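Local coordinates for protein Exo beta-1,2-glucooligosaccharide sophorohydrolase (non-reducing end) (Parabacteroides distasonis ATCC 8503, PDB 5Z06) that hydrolyses linear beta-1,2-glucan and beta-1,2-glucooligosaccharides of four or more units, releasing sophorose from the non-reducing end as an exo-type enzyme, at residues 638-650 and 654-668. Residues are numbered along the deposited sequence; the frame is centred on the assembly and turned at random.
Sequences HGSFLWGEYGFRD and LTVNWVSPLFMGLNQ
The phenyl ring of F663 lies against the type I turn G644-G647 of a tight beta hairpin. Y646 CB sits over one face, 3.8 Å from F663 CG, and the Y646 ring then turns its edge to that face in a T-shaped pair, the planes 71° apart. The carbonyl oxygens of G647 and F648 and the CA of G644 meet the rim of the F663 ring near its plane; G644 CA is 4.0 Å from F663 CZ, a closeness that the absence of a side chain permits.

Farther along, chi1 of V659 (64°) puts CG1 between the backbone N and the carbonyl carbon and sends CG2 toward R649 and F641: V659 CG2 packs 3.6 Å from R649 CD and reaches the edge of the F641 ring, while L654 CD2 touches F641 CZ.

Polar bonds run beside this packing. The Q668 amide nitrogen bridges two hairpin carbonyls, giving a straight bond from NE2 to Y646 O (2.7 Å) and a more bent one to F648 O (3.0 Å). N667 ND2 donates an almost straight, notably short bond (2.5 Å) to D650 OD1 on its syn side, the acceptor lying close to the N667 amide plane, and the D650 backbone N binds L662 O. Bridging waters extend the network: one donates to both D650 OD1 and Q668 OE1 while accepting from M664 N, another joins D650 OD2 to S660 OG, and a third links R649 NH1 to S660 O. S660 OG also accepts from L662 N, forming an ST turn.

Beyond the pair, E645 makes a salt bridge to R237, and F663 bonds through its backbone to I314. The contact joins the hairpin to strands 658-659 and 663-664 and to N667 and Q668 just beyond them, within the glycoamylase-like region; one amide and two waters grip the two D650 carboxylate oxygens and fix the group's rotation.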
# COMPACT_ATOMS: atom_id res chain seq x y z
N HIS A 638 -2.04 15.51 -8.79
CA HIS A 638 -1.91 14.99 -7.41
C HIS A 638 -0.55 14.46 -7.03
O HIS A 638 -0.40 13.97 -5.92
CB HIS A 638 -2.97 13.93 -7.16
CG HIS A 638 -4.34 14.41 -7.43
ND1 HIS A 638 -4.76 15.68 -7.07
CD2 HIS A 638 -5.37 13.84 -8.10
CE1 HIS A 638 -6.00 15.85 -7.48
NE2 HIS A 638 -6.40 14.75 -8.09
N GLY A 639 0.43 14.57 -7.90
CA GLY A 639 1.69 13.91 -7.68
C GLY A 639 2.44 14.38 -6.47
O GLY A 639 3.11 13.58 -5.85
N SER A 640 2.32 15.66 -6.13
CA SER A 640 2.97 16.21 -4.93
C SER A 640 2.76 15.37 -3.68
O SER A 640 3.66 15.23 -2.87
CB SER A 640 2.48 17.62 -4.66
OG SER A 640 1.09 17.59 -4.50
N PHE A 641 1.55 14.82 -3.54
CA PHE A 641 1.25 13.89 -2.45
C PHE A 641 1.04 12.47 -2.88
O PHE A 641 1.24 11.58 -2.09
CB PHE A 641 0.02 14.34 -1.65
CG PHE A 641 -1.27 14.29 -2.42
CD1 PHE A 641 -2.03 13.14 -2.44
CD2 PHE A 641 -1.74 15.41 -3.09
CE1 PHE A 641 -3.23 13.09 -3.12
CE2 PHE A 641 -2.92 15.36 -3.80
CZ PHE A 641 -3.67 14.20 -3.81
N LEU A 642 0.62 12.24 -4.12
CA LEU A 642 0.19 10.92 -4.56
C LEU A 642 1.27 10.09 -5.27
O LEU A 642 1.15 8.88 -5.33
CB LEU A 642 -1.03 11.04 -5.46
CG LEU A 642 -1.83 9.79 -5.77
CD1 LEU A 642 -2.27 9.14 -4.47
CD2 LEU A 642 -3.06 10.14 -6.58
N TRP A 643 2.30 10.74 -5.82
CA TRP A 643 3.36 10.03 -6.52
C TRP A 643 4.54 9.81 -5.60
O TRP A 643 5.03 10.73 -5.00
CB TRP A 643 3.83 10.80 -7.73
CG TRP A 643 4.90 10.11 -8.45
CD1 TRP A 643 6.20 10.46 -8.47
CD2 TRP A 643 4.77 8.95 -9.28
NE1 TRP A 643 6.91 9.58 -9.25
CE2 TRP A 643 6.05 8.66 -9.78
CE3 TRP A 643 3.69 8.16 -9.67
CZ2 TRP A 643 6.30 7.59 -10.64
CZ3 TRP A 643 3.93 7.07 -10.53
CH2 TRP A 643 5.24 6.81 -11.01
N GLY A 644 4.99 8.58 -5.50
CA GLY A 644 6.03 8.21 -4.58
C GLY A 644 7.03 7.29 -5.25
O GLY A 644 6.99 7.06 -6.48
N GLU A 645 7.86 6.69 -4.40
CA GLU A 645 9.06 5.96 -4.80
C GLU A 645 8.72 4.65 -5.46
O GLU A 645 9.52 4.15 -6.28
CB GLU A 645 9.93 5.69 -3.57
CG GLU A 645 10.57 6.93 -2.97
CD GLU A 645 9.64 7.80 -2.14
OE1 GLU A 645 8.51 7.40 -1.86
OE2 GLU A 645 10.09 8.87 -1.75
N TYR A 646 7.56 4.08 -5.09
CA TYR A 646 7.12 2.81 -5.64
C TYR A 646 5.86 2.95 -6.48
O TYR A 646 5.11 2.00 -6.62
CB TYR A 646 6.97 1.78 -4.54
CG TYR A 646 8.26 1.33 -3.87
CD1 TYR A 646 9.47 1.28 -4.56
CD2 TYR A 646 8.26 0.95 -2.56
CE1 TYR A 646 10.62 0.87 -3.93
CE2 TYR A 646 9.40 0.52 -1.94
CZ TYR A 646 10.57 0.49 -2.63
OH TYR A 646 11.69 0.07 -1.98
N GLY A 647 5.68 4.11 -7.08
CA GLY A 647 4.53 4.39 -7.91
C GLY A 647 3.60 5.24 -7.08
O GLY A 647 4.03 5.92 -6.15
N PHE A 648 2.32 5.18 -7.39
CA PHE A 648 1.38 6.01 -6.67
C PHE A 648 1.15 5.43 -5.31
O PHE A 648 1.17 4.22 -5.13
CB PHE A 648 0.06 6.16 -7.40
CG PHE A 648 0.18 6.82 -8.72
CD1 PHE A 648 0.19 8.20 -8.82
CD2 PHE A 648 0.27 6.07 -9.89
CE1 PHE A 648 0.29 8.81 -10.05
CE2 PHE A 648 0.38 6.68 -11.12
CZ PHE A 648 0.40 8.05 -11.20
N ARG A 649 0.89 6.31 -4.35
CA ARG A 649 0.52 5.85 -3.03
C ARG A 649 -0.77 5.06 -3.11
O ARG A 649 -1.55 5.20 -4.03
CB ARG A 649 0.40 7.02 -2.08
CG ARG A 649 1.75 7.69 -1.93
CD ARG A 649 1.77 8.74 -0.85
NE ARG A 649 3.02 9.46 -0.95
CZ ARG A 649 4.18 9.02 -0.48
NH1 ARG A 649 4.26 7.84 0.16
NH2 ARG A 649 5.26 9.76 -0.65
N ASP A 650 -0.96 4.19 -2.14
CA ASP A 650 -2.02 3.20 -2.23
C ASP A 650 -3.41 3.77 -2.44
O ASP A 650 -4.21 3.20 -3.18
CB ASP A 650 -2.03 2.35 -0.99
CG ASP A 650 -2.83 1.10 -1.17
OD1 ASP A 650 -2.60 0.42 -2.19
OD2 ASP A 650 -3.66 0.79 -0.28
N LEU A 654 -9.20 13.11 -0.91
CA LEU A 654 -9.13 14.58 -0.89
C LEU A 654 -10.21 15.17 0.01
O LEU A 654 -10.03 16.26 0.54
CB LEU A 654 -9.23 15.17 -2.29
CG LEU A 654 -8.03 14.81 -3.18
CD1 LEU A 654 -8.29 15.31 -4.59
CD2 LEU A 654 -6.74 15.39 -2.62
N THR A 655 -11.28 14.43 0.24
CA THR A 655 -12.40 14.97 1.02
C THR A 655 -12.00 15.17 2.46
O THR A 655 -12.31 16.20 3.03
CB THR A 655 -13.64 14.09 0.86
OG1 THR A 655 -13.97 14.03 -0.52
CG2 THR A 655 -14.85 14.67 1.64
N VAL A 656 -11.27 14.20 3.02
CA VAL A 656 -10.78 14.30 4.38
C VAL A 656 -9.30 14.65 4.47
O VAL A 656 -8.73 14.69 5.57
CB VAL A 656 -11.07 12.99 5.17
CG1 VAL A 656 -12.53 12.62 5.06
CG2 VAL A 656 -10.20 11.84 4.71
N ASN A 657 -8.67 14.88 3.32
CA ASN A 657 -7.26 15.28 3.23
C ASN A 657 -6.31 14.23 3.83
O ASN A 657 -5.54 14.47 4.77
CB ASN A 657 -7.00 16.65 3.85
CG ASN A 657 -5.68 17.23 3.39
OD1 ASN A 657 -5.35 17.08 2.24
ND2 ASN A 657 -4.91 17.81 4.29
N TRP A 658 -6.39 13.05 3.23
CA TRP A 658 -5.66 11.87 3.64
C TRP A 658 -5.00 11.22 2.41
O TRP A 658 -5.56 11.20 1.32
CB TRP A 658 -6.64 10.89 4.28
CG TRP A 658 -6.02 9.61 4.69
CD1 TRP A 658 -5.42 9.32 5.87
CD2 TRP A 658 -5.92 8.43 3.89
NE1 TRP A 658 -4.96 8.02 5.87
CE2 TRP A 658 -5.27 7.46 4.67
CE3 TRP A 658 -6.34 8.11 2.60
CZ2 TRP A 658 -5.01 6.18 4.20
CZ3 TRP A 658 -6.09 6.86 2.13
CH2 TRP A 658 -5.43 5.90 2.93
N VAL A 659 -3.81 10.71 2.60
CA VAL A 659 -3.18 9.81 1.64
C VAL A 659 -2.56 8.66 2.41
O VAL A 659 -2.12 8.80 3.54
CB VAL A 659 -2.16 10.55 0.74
CG1 VAL A 659 -1.00 11.09 1.55
CG2 VAL A 659 -1.66 9.62 -0.37
N SER A 660 -2.57 7.51 1.79
CA SER A 660 -2.06 6.32 2.40
C SER A 660 -0.59 6.47 2.72
O SER A 660 0.16 7.02 1.91
CB SER A 660 -2.25 5.15 1.46
OG SER A 660 -1.72 4.01 2.04
N PRO A 661 -0.16 5.98 3.90
CA PRO A 661 1.27 5.97 4.21
C PRO A 661 2.04 4.81 3.60
O PRO A 661 3.21 4.66 3.87
CB PRO A 661 1.30 5.87 5.73
CG PRO A 661 0.03 5.14 6.08
CD PRO A 661 -0.97 5.38 4.98
N LEU A 662 1.40 3.99 2.75
CA LEU A 662 2.02 2.76 2.28
C LEU A 662 1.87 2.56 0.79
O LEU A 662 1.04 3.19 0.12
CB LEU A 662 1.47 1.53 3.06
CG LEU A 662 -0.04 1.29 3.19
CD1 LEU A 662 -0.67 0.83 1.89
CD2 LEU A 662 -0.28 0.20 4.22
N PHE A 663 2.69 1.64 0.31
CA PHE A 663 2.50 1.00 -0.96
C PHE A 663 2.12 -0.43 -0.67
O PHE A 663 2.70 -1.09 0.20
CB PHE A 663 3.78 1.05 -1.75
CG PHE A 663 4.27 2.43 -1.97
CD1 PHE A 663 3.76 3.18 -3.01
CD2 PHE A 663 5.19 2.99 -1.10
CE1 PHE A 663 4.18 4.48 -3.19
CE2 PHE A 663 5.62 4.28 -1.29
CZ PHE A 663 5.12 5.03 -2.33
N MET A 664 1.18 -0.92 -1.45
CA MET A 664 0.56 -2.21 -1.17
C MET A 664 0.99 -3.18 -2.25
O MET A 664 0.90 -2.87 -3.42
CB MET A 664 -0.94 -2.03 -1.17
CG MET A 664 -1.70 -3.15 -0.53
SD MET A 664 -1.57 -3.15 1.25
CE MET A 664 -2.38 -4.73 1.50
N GLY A 665 1.47 -4.35 -1.84
CA GLY A 665 1.89 -5.42 -2.77
C GLY A 665 0.81 -5.80 -3.75
O GLY A 665 1.09 -6.05 -4.93
N LEU A 666 -0.42 -5.88 -3.26
CA LEU A 666 -1.55 -6.21 -4.12
C LEU A 666 -1.83 -5.18 -5.19
O LEU A 666 -2.39 -5.53 -6.23
CB LEU A 666 -2.83 -6.36 -3.30
CG LEU A 666 -3.06 -7.61 -2.47
CD1 LEU A 666 -4.31 -7.38 -1.67
CD2 LEU A 666 -3.23 -8.82 -3.38
N ASN A 667 -1.51 -3.91 -4.93
CA ASN A 667 -2.03 -2.82 -5.75
C ASN A 667 -1.05 -2.27 -6.77
O ASN A 667 -1.47 -1.64 -7.75
CB ASN A 667 -2.55 -1.71 -4.85
CG ASN A 667 -3.78 -2.13 -4.06
OD1 ASN A 667 -4.41 -3.11 -4.41
ND2 ASN A 667 -4.13 -1.40 -3.01
N GLN A 668 0.23 -2.50 -6.59
CA GLN A 668 1.19 -1.84 -7.49
C GLN A 668 1.39 -2.68 -8.73
O GLN A 668 1.41 -2.16 -9.83
CB GLN A 668 2.53 -1.57 -6.81
CG GLN A 668 2.53 -0.65 -5.59
CD GLN A 668 1.76 0.64 -5.79
OE1 GLN A 668 0.55 0.64 -5.69
NE2 GLN A 668 2.47 1.73 -6.13
O HOH W 1 -0.99 2.65 -6.27
O HOH W 2 2.37 5.87 0.61
O HOH W 3 -0.26 0.68 -3.17
O HOH W 4 -4.05 2.37 1.83